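Local coordinates for aldehyde dehydrogenase (Staphylococcus aureus, PDB 6K10), which oxidises the carotenoid aldehyde 4,4'-diaponeurosporen-4-al to 4,4'-diaponeurosporenoic acid with NAD+, a step in the biosynthesis of staphyloxanthin, at residues 127-132 / 158-163; 134-139 / 168-173; 230-235 / 268-273. The protein carries 1 engineered substitution. One frame throughout, in Å; residues are numbered along the deposited sequence.

Contact 1 of 3, residues 127-132 / 158-163; sequences LVFEPL and KRLINE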
loop_
_atom_site.group_PDB
_atom_site.type_symbol
_atom_site.label_atom_id
_atom_site.label_comp_id
_atom_site.label_asym_id
_atom_site.label_seq_id
_atom_site.Cartn_x
_atom_site.Cartn_y
_atom_site.Cartn_z
ATOM N N LEU A 127 -5.004 -3.583 -19.534
ATOM C CA LEU A 127 -4.959 -4.023 -18.147
ATOM C C LEU A 127 -3.981 -5.166 -17.914
ATOM O O LEU A 127 -3.753 -5.534 -16.759
ATOM C CB LEU A 127 -6.362 -4.402 -17.676
ATOM C CG LEU A 127 -7.330 -3.212 -17.710
ATOM C CD1 LEU A 127 -8.774 -3.660 -17.544
ATOM C CD2 LEU A 127 -6.956 -2.196 -16.641
ATOM N N VAL A 128 -3.410 -5.734 -18.970
ATOM C CA VAL A 128 -2.231 -6.581 -18.826
ATOM C C VAL A 128 -0.952 -5.752 -18.811
ATOM O O VAL A 128 -0.095 -5.926 -17.938
ATOM C CB VAL A 128 -2.193 -7.648 -19.946
ATOM C CG1 VAL A 128 -0.784 -8.223 -20.086
ATOM C CG2 VAL A 128 -3.177 -8.772 -19.671
ATOM N N PHE A 129 -0.821 -4.811 -19.750
ATOM C CA PHE A 129 0.500 -4.255 -20.022
ATOM C C PHE A 129 0.836 -3.010 -19.211
ATOM O O PHE A 129 2.018 -2.779 -18.932
ATOM C CB PHE A 129 0.648 -3.992 -21.523
ATOM C CG PHE A 129 0.843 -5.253 -22.329
ATOM C CD1 PHE A 129 2.105 -5.799 -22.454
ATOM C CD2 PHE A 129 -0.221 -5.903 -22.928
ATOM C CE1 PHE A 129 2.312 -6.959 -23.167
ATOM C CE2 PHE A 129 -0.019 -7.070 -23.644
ATOM C CZ PHE A 129 1.251 -7.597 -23.767
ATOM N N GLU A 130 -0.154 -2.206 -18.798
ATOM C CA GLU A 130 0.180 -1.106 -17.898
ATOM C C GLU A 130 0.706 -1.610 -16.551
ATOM O O GLU A 130 1.734 -1.095 -16.085
ATOM C CB GLU A 130 -1.007 -0.151 -17.740
ATOM C CG GLU A 130 -0.722 0.986 -16.769
ATOM C CD GLU A 130 0.572 1.726 -17.093
ATOM O OE1 GLU A 130 1.314 2.077 -16.146
ATOM O OE2 GLU A 130 0.856 1.960 -18.287
ATOM N N PRO A 131 0.084 -2.601 -15.895
ATOM C CA PRO A 131 0.774 -3.195 -14.733
ATOM C C PRO A 131 2.123 -3.794 -15.086
ATOM O O PRO A 131 3.088 -3.622 -14.327
ATOM C CB PRO A 131 -0.210 -4.264 -14.232
ATOM C CG PRO A 131 -1.505 -3.925 -14.827
ATOM C CD PRO A 131 -1.235 -3.221 -16.116
ATOM N N LEU A 132 2.220 -4.480 -16.228
ATOM C CA LEU A 132 3.471 -5.140 -16.597
ATOM C C LEU A 132 4.616 -4.143 -16.724
ATOM O O LEU A 132 5.742 -4.421 -16.290
ATOM C CB LEU A 132 3.296 -5.904 -17.907
ATOM C CG LEU A 132 4.518 -6.720 -18.334
ATOM C CD1 LEU A 132 4.761 -7.866 -17.361
ATOM C CD2 LEU A 132 4.380 -7.233 -19.760
ATOM N N LYS A 158 -0.308 -13.887 -25.443
ATOM C CA LYS A 158 0.593 -15.005 -25.174
ATOM C C LYS A 158 1.640 -15.152 -26.273
ATOM O O LYS A 158 2.826 -15.354 -25.985
ATOM C CB LYS A 158 -0.207 -16.297 -25.023
ATOM C CG LYS A 158 0.654 -17.545 -24.963
ATOM C CD LYS A 158 0.249 -18.442 -23.811
ATOM C CE LYS A 158 1.183 -19.632 -23.698
ATOM N NZ LYS A 158 2.282 -19.363 -22.732
ATOM N N ARG A 159 1.217 -15.067 -27.537
ATOM C CA ARG A 159 2.158 -15.138 -28.653
ATOM C C ARG A 159 3.212 -14.045 -28.544
ATOM O O ARG A 159 4.418 -14.313 -28.606
ATOM C CB ARG A 159 1.405 -15.007 -29.978
ATOM C CG ARG A 159 0.666 -16.252 -30.431
ATOM C CD ARG A 159 0.400 -16.198 -31.932
ATOM N NE ARG A 159 -0.914 -15.644 -32.250
ATOM C CZ ARG A 159 -1.111 -14.560 -32.997
ATOM N NH1 ARG A 159 -2.343 -14.132 -33.235
ATOM N NH2 ARG A 159 -0.078 -13.900 -33.503
ATOM N N LEU A 160 2.760 -12.801 -28.384
ATOM C CA LEU A 160 3.660 -11.659 -28.271
ATOM C C LEU A 160 4.699 -11.876 -27.179
ATOM O O LEU A 160 5.903 -11.695 -27.399
ATOM C CB LEU A 160 2.829 -10.401 -27.998
ATOM C CG LEU A 160 3.510 -9.039 -28.006
ATOM C CD1 LEU A 160 4.180 -8.677 -26.680
ATOM C CD2 LEU A 160 4.517 -9.134 -29.099
ATOM N N ILE A 161 4.245 -12.268 -25.990
ATOM C CA ILE A 161 5.150 -12.421 -24.856
ATOM C C ILE A 161 6.131 -13.559 -25.101
ATOM O O ILE A 161 7.343 -13.409 -24.913
ATOM C CB ILE A 161 4.347 -12.636 -23.561
ATOM C CG1 ILE A 161 3.604 -11.352 -23.177
ATOM C CG2 ILE A 161 5.256 -13.116 -22.443
ATOM C CD1 ILE A 161 4.516 -10.197 -22.819
ATOM N N ASN A 162 5.621 -14.718 -25.529
ATOM C CA ASN A 162 6.471 -15.898 -25.665
ATOM C C ASN A 162 7.523 -15.728 -26.753
ATOM O O ASN A 162 8.617 -16.296 -26.651
ATOM C CB ASN A 162 5.619 -17.136 -25.951
ATOM C CG ASN A 162 4.899 -17.642 -24.718
ATOM O OD1 ASN A 162 3.940 -18.406 -24.817
ATOM N ND2 ASN A 162 5.365 -17.224 -23.546
ATOM N N GLU A 163 7.220 -14.970 -27.799
ATOM C CA GLU A 163 8.184 -14.771 -28.870
ATOM C C GLU A 163 9.133 -13.612 -28.593
ATOM O O GLU A 163 10.058 -13.387 -29.382
ATOM C CB GLU A 163 7.446 -14.572 -30.197
ATOM C CG GLU A 163 6.560 -15.771 -30.533
ATOM C CD GLU A 163 6.153 -15.844 -31.989
ATOM O OE1 GLU A 163 7.003 -15.585 -32.867
ATOM O OE2 GLU A 163 4.980 -16.182 -32.251
#
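Around F129 and I161, whose CA atoms stand 10.6 Å apart, helices 126-138 and 151-164 run in roughly the same direction, the axes of the two short segments inclined at 34° and no closer than 13.2 Å. Long apolar side chains bridge the gap. F129 and I161 do so from opposite directions: CE1 of the ring lies 3.9 Å from CD1 of I161. The CG1 branch of I161, set anti to its carbonyl carbon (chi1 -69°), carries CD1 toward helix 126-138, where it also lies 4.3 Å from CD2 of L132. L160 adds CD1, 4.3 Å from CZ of F129. CD1 of I161 and CD1 of L160 approach the ring obliquely, while CG1 of V128, from the same helix as F129, sits 3.7 Å above one face toward the rim and probably limits how the ring can turn. The two helices pack on the parallel strands 141-145 and 170-172 of the Rossmann-like domain, L132 and V128 on the first and I161 on the second; helix 30-46 brings L40 to F129 and A43 to L160. Where helix 151-164 faces strand 170-172, K158 NZ donates to OD1 of N162, 2.8 Å away, on a lone pair, and forms a salt bridge with E171. No hydrogen bond joins the two segments, so shape and the exclusion of water probably do most to hold this small buried interface.

Contact 2 of 3, residues 134-139 / 168-173; sequences GAIAAG and NYIEVI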
loop_
_atom_site.group_PDB
_atom_site.type_symbol
_atom_site.label_atom_id
_atom_site.label_comp_id
_atom_site.label_asym_id
_atom_site.label_seq_id
_atom_site.Cartn_x
_atom_site.Cartn_y
_atom_site.Cartn_z
ATOM N N GLY A 134 5.050 -1.422 -15.085
ATOM C CA GLY A 134 5.510 -1.156 -13.732
ATOM C C GLY A 134 6.324 -2.303 -13.166
ATOM O O GLY A 134 7.381 -2.094 -12.566
ATOM N N ALA A 135 5.845 -3.534 -13.359
ATOM C CA ALA A 135 6.570 -4.699 -12.860
ATOM C C ALA A 135 7.943 -4.811 -13.510
ATOM O O ALA A 135 8.941 -5.079 -12.832
ATOM C CB ALA A 135 5.753 -5.968 -13.103
ATOM N N ILE A 136 8.010 -4.610 -14.828
ATOM C CA ILE A 136 9.292 -4.656 -15.530
ATOM C C ILE A 136 10.219 -3.568 -15.009
ATOM O O ILE A 136 11.364 -3.833 -14.621
ATOM C CB ILE A 136 9.084 -4.520 -17.049
ATOM C CG1 ILE A 136 8.458 -5.786 -17.631
ATOM C CG2 ILE A 136 10.408 -4.210 -17.737
ATOM C CD1 ILE A 136 8.072 -5.647 -19.091
ATOM N N ALA A 137 9.735 -2.323 -14.998
ATOM C CA ALA A 137 10.573 -1.194 -14.611
ATOM C C ALA A 137 11.048 -1.308 -13.170
ATOM O O ALA A 137 12.142 -0.837 -12.838
ATOM C CB ALA A 137 9.813 0.118 -14.814
ATOM N N ALA A 138 10.250 -1.928 -12.303
ATOM C CA ALA A 138 10.644 -2.103 -10.913
ATOM C C ALA A 138 11.608 -3.265 -10.709
ATOM O O ALA A 138 12.132 -3.423 -9.601
ATOM C CB ALA A 138 9.404 -2.297 -10.037
ATOM N N GLY A 139 11.847 -4.080 -11.735
ATOM C CA GLY A 139 12.845 -5.127 -11.649
ATOM C C GLY A 139 12.332 -6.496 -11.272
ATOM O O GLY A 139 13.095 -7.301 -10.726
ATOM N N ASN A 168 10.714 -17.810 -18.185
ATOM C CA ASN A 168 11.096 -17.630 -16.790
ATOM C C ASN A 168 11.295 -16.166 -16.413
ATOM O O ASN A 168 11.618 -15.879 -15.256
ATOM C CB ASN A 168 12.361 -18.440 -16.479
ATOM C CG ASN A 168 13.508 -18.132 -17.423
ATOM O OD1 ASN A 168 13.720 -16.989 -17.824
ATOM N N TYR A 169 11.113 -15.238 -17.353
ATOM C CA TYR A 169 11.099 -13.812 -17.047
ATOM C C TYR A 169 9.677 -13.259 -17.065
ATOM O O TYR A 169 9.216 -12.683 -16.075
ATOM C CB TYR A 169 11.994 -13.044 -18.031
ATOM C CG TYR A 169 11.944 -11.543 -17.845
ATOM C CD1 TYR A 169 12.168 -10.970 -16.598
ATOM C CD2 TYR A 169 11.665 -10.700 -18.912
ATOM C CE1 TYR A 169 12.118 -9.600 -16.421
ATOM C CE2 TYR A 169 11.613 -9.329 -18.744
ATOM C CZ TYR A 169 11.840 -8.784 -17.498
ATOM O OH TYR A 169 11.789 -7.419 -17.330
ATOM N N ILE A 170 8.974 -13.422 -18.184
ATOM C CA ILE A 170 7.563 -13.074 -18.299
ATOM C C ILE A 170 6.856 -14.225 -19.000
ATOM O O ILE A 170 7.301 -14.676 -20.061
ATOM C CB ILE A 170 7.346 -11.758 -19.072
ATOM C CG1 ILE A 170 8.072 -10.598 -18.390
ATOM C CG2 ILE A 170 5.862 -11.448 -19.181
ATOM C CD1 ILE A 170 8.119 -9.338 -19.228
ATOM N N GLU A 171 5.765 -14.701 -18.407
ATOM C CA GLU A 171 5.008 -15.818 -18.950
ATOM C C GLU A 171 3.523 -15.493 -18.883
ATOM O O GLU A 171 3.069 -14.784 -17.982
ATOM C CB GLU A 171 5.311 -17.121 -18.191
ATOM C CG GLU A 171 4.474 -18.338 -18.590
ATOM C CD GLU A 171 4.668 -18.764 -20.039
ATOM O OE1 GLU A 171 5.281 -19.829 -20.261
ATOM O OE2 GLU A 171 4.189 -18.059 -20.952
ATOM N N VAL A 172 2.773 -16.015 -19.853
ATOM C CA VAL A 172 1.329 -15.834 -19.932
ATOM C C VAL A 172 0.658 -17.183 -19.719
ATOM O O VAL A 172 1.006 -18.168 -20.383
ATOM C CB VAL A 172 0.910 -15.224 -21.281
ATOM C CG1 VAL A 172 -0.604 -15.190 -21.397
ATOM C CG2 VAL A 172 1.495 -13.833 -21.432
ATOM N N ILE A 173 -0.310 -17.223 -18.807
ATOM C CA ILE A 173 -1.055 -18.435 -18.480
ATOM C C ILE A 173 -2.494 -18.237 -18.934
ATOM O O ILE A 173 -3.226 -17.420 -18.364
ATOM C CB ILE A 173 -1.001 -18.752 -16.981
ATOM C CG1 ILE A 173 0.447 -18.849 -16.502
ATOM C CG2 ILE A 173 -1.767 -20.031 -16.686
ATOM C CD1 ILE A 173 1.160 -20.069 -16.999
HETATM O O HOH W 1 12.149 -6.567 -14.620
#
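The carbonyl O of I136 is gripped by two donors, water 1 at 2.8 Å and the backbone N of G139 at 2.9 Å. The water in turn accepts from OH of Y169 at 2.9 Å, joining the last turn of helix 126-138 to the residue just before strand 170-172. This is the edge of a Rossmann-like alpha/beta domain: the helix leads into strand 141-145, which pairs in parallel with strand 170-172 after the crossover through helix 151-164. The water lies in the plane of the tyrosine ring at its edge, and a phenol suits the place because its stem is apolar and its tip polar. With CG of Y169 anti to the backbone N (chi1 175°), the Y169 and I136 side chains cross at about a right angle, with Y169 OH 3.5 Å from I136 CG2. I170 also crosses I136 nearly at right angles, and its CG1 lies over one face of the tyrosine ring, offset toward the rim. The branched side chains of I136 and I170 pack together here, with L37 and L40 of helix 30-46 against I136. The helix closes in a Schellman motif at G139, which, having no CB, takes positive phi (96°) without a clash against the preceding carbonyl O. In the apolar part of the contact, I136 CD1 meets I170 CD1 at 3.7 Å.

Contact 3 of 3, residues 230-235 / 268-273; sequences ANIKVA and ITALSK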
loop_
_atom_site.group_PDB
_atom_site.type_symbol
_atom_site.label_atom_id
_atom_site.label_comp_id
_atom_site.label_asym_id
_atom_site.label_seq_id
_atom_site.Cartn_x
_atom_site.Cartn_y
_atom_site.Cartn_z
ATOM N N ALA A 230 -25.612 22.990 -13.939
ATOM C CA ALA A 230 -24.730 22.361 -14.912
ATOM C C ALA A 230 -24.983 22.883 -16.322
ATOM O O ALA A 230 -26.095 23.283 -16.677
ATOM C CB ALA A 230 -24.907 20.843 -14.888
ATOM N N ASN A 231 -23.923 22.876 -17.128
ATOM C CA ASN A 231 -24.040 23.070 -18.571
ATOM C C ASN A 231 -24.556 21.756 -19.142
ATOM O O ASN A 231 -23.805 20.789 -19.277
ATOM C CB ASN A 231 -22.696 23.461 -19.175
ATOM C CG ASN A 231 -22.797 23.834 -20.643
ATOM O OD1 ASN A 231 -23.544 23.223 -21.407
ATOM N ND2 ASN A 231 -22.038 24.848 -21.043
ATOM N N ILE A 232 -25.845 21.724 -19.486
ATOM C CA ILE A 232 -26.518 20.454 -19.751
ATOM C C ILE A 232 -25.978 19.797 -21.016
ATOM O O ILE A 232 -25.716 18.589 -21.039
ATOM C CB ILE A 232 -28.040 20.663 -19.827
ATOM C CG1 ILE A 232 -28.558 21.250 -18.513
ATOM C CG2 ILE A 232 -28.740 19.353 -20.147
ATOM C CD1 ILE A 232 -28.474 20.292 -17.340
ATOM N N LYS A 233 -25.813 20.571 -22.091
ATOM C CA LYS A 233 -25.378 19.964 -23.348
ATOM C C LYS A 233 -23.940 19.472 -23.257
ATOM O O LYS A 233 -23.628 18.368 -23.720
ATOM C CB LYS A 233 -25.533 20.945 -24.508
ATOM C CG LYS A 233 -25.308 20.292 -25.869
ATOM C CD LYS A 233 -26.207 19.070 -26.032
ATOM C CE LYS A 233 -26.141 18.485 -27.436
ATOM N NZ LYS A 233 -24.794 17.953 -27.786
ATOM N N VAL A 234 -23.050 20.274 -22.668
ATOM C CA VAL A 234 -21.667 19.841 -22.488
ATOM C C VAL A 234 -21.597 18.653 -21.535
ATOM O O VAL A 234 -20.804 17.726 -21.735
ATOM C CB VAL A 234 -20.799 21.013 -21.998
ATOM C CG1 VAL A 234 -19.369 20.552 -21.770
ATOM C CG2 VAL A 234 -20.840 22.151 -23.002
ATOM N N ALA A 235 -22.418 18.664 -20.484
ATOM C CA ALA A 235 -22.476 17.517 -19.582
ATOM C C ALA A 235 -22.881 16.259 -20.335
ATOM O O ALA A 235 -22.271 15.197 -20.170
ATOM C CB ALA A 235 -23.451 17.792 -18.438
ATOM N N ILE A 268 -32.203 14.618 -20.391
ATOM C CA ILE A 268 -32.628 13.522 -21.259
ATOM C C ILE A 268 -32.626 13.970 -22.714
ATOM O O ILE A 268 -32.152 13.252 -23.603
ATOM C CB ILE A 268 -34.011 13.003 -20.826
ATOM C CG1 ILE A 268 -33.905 12.312 -19.467
ATOM C CG2 ILE A 268 -34.579 12.060 -21.874
ATOM C CD1 ILE A 268 -35.206 11.725 -18.983
ATOM N N THR A 269 -33.149 15.169 -22.975
ATOM C CA THR A 269 -33.152 15.704 -24.332
ATOM C C THR A 269 -31.733 15.833 -24.873
ATOM O O THR A 269 -31.452 15.443 -26.013
ATOM C CB THR A 269 -33.862 17.060 -24.357
ATOM O OG1 THR A 269 -35.256 16.876 -24.085
ATOM C CG2 THR A 269 -33.694 17.733 -25.713
ATOM N N ALA A 270 -30.818 16.366 -24.059
ATOM C CA ALA A 270 -29.453 16.586 -24.525
ATOM C C ALA A 270 -28.711 15.270 -24.721
ATOM O O ALA A 270 -27.949 15.122 -25.683
ATOM C CB ALA A 270 -28.701 17.486 -23.544
ATOM N N LEU A 271 -28.913 14.306 -23.818
ATOM C CA LEU A 271 -28.271 13.004 -23.972
ATOM C C LEU A 271 -28.720 12.321 -25.257
ATOM O O LEU A 271 -27.902 11.764 -25.997
ATOM C CB LEU A 271 -28.574 12.115 -22.766
ATOM C CG LEU A 271 -27.914 12.449 -21.429
ATOM C CD1 LEU A 271 -28.629 11.719 -20.309
ATOM C CD2 LEU A 271 -26.434 12.089 -21.448
ATOM N N SER A 272 -30.026 12.346 -25.533
ATOM C CA SER A 272 -30.543 11.732 -26.753
ATOM C C SER A 272 -29.976 12.416 -27.990
ATOM O O SER A 272 -29.582 11.755 -28.957
ATOM C CB SER A 272 -32.071 11.790 -26.760
ATOM O OG SER A 272 -32.613 11.211 -25.586
ATOM N N LYS A 273 -29.931 13.750 -27.975
ATOM C CA LYS A 273 -29.369 14.489 -29.100
ATOM C C LYS A 273 -27.898 14.154 -29.306
ATOM O O LYS A 273 -27.447 13.971 -30.443
ATOM C CB LYS A 273 -29.544 15.990 -28.871
ATOM C CG LYS A 273 -28.828 16.855 -29.886
ATOM C CD LYS A 273 -28.981 18.324 -29.545
ATOM C CE LYS A 273 -29.884 19.035 -30.532
ATOM N NZ LYS A 273 -29.887 20.506 -30.302
#
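The apolar contacts centre on A270, whose CB points at the opposing helix and is met by two side chains. CG2 of I232 and CD of K233 each lie 3.9 Å from it, and the small alanine lets the backbones close in, with the CA atoms of K233 and A270 only 5.4 Å apart. Two lysine stems then meet: CE of K233 lies 3.5 Å from CD of K273, the chains crossing at about a right angle. Here helix 232-244 packs against helix 264-279 in the alpha/beta domain built on the second sheet, the two helices flanking strand 256-260 in sequence. Among charged groups, the two ammonium groups stay 6.2 Å apart, NZ of K233 to NZ of K273. Bent at chi2 (54°) and chi4, K233 forms salt bridges through NZ with E237 and E277 and a hydrogen bond with T274 OG1; the carboxylates probably offset its charge. Hydrogen bonds also act within each segment. N231, which packs on T442 of the second subunit, is the N-cap of helix 232-244, its OD1 accepting from V234 N at 3.2 Å with the donor above the carbonyl plane. In helix 264-279, S272 turns OG back to I268 O at 2.9 Å, and that carbonyl takes S272 N from the opposite face of its plane.

Contacts 1 and 2 are buried neighbours, their centres 9 Å apart, and both use helix 126-138; helix 151-164 and strand 170-172, their other halves, follow each other in the chain. They also touch directly: K158 of contact 1 reaches E171 and V172 of contact 2, and I161 packs on I170 and V172. Contact 1 is wholly apolar between its segments, whereas contact 2 adds a bridging water near the end of the shared helix. Contact 3 lies about 40 and 45 Å from their centres, in the alpha/beta region of the other sheet. It is only partly buried, and accordingly mixes an alanine and an isoleucine with lysine stems, K233 ending in salt bridges and K273 at the exposed edge.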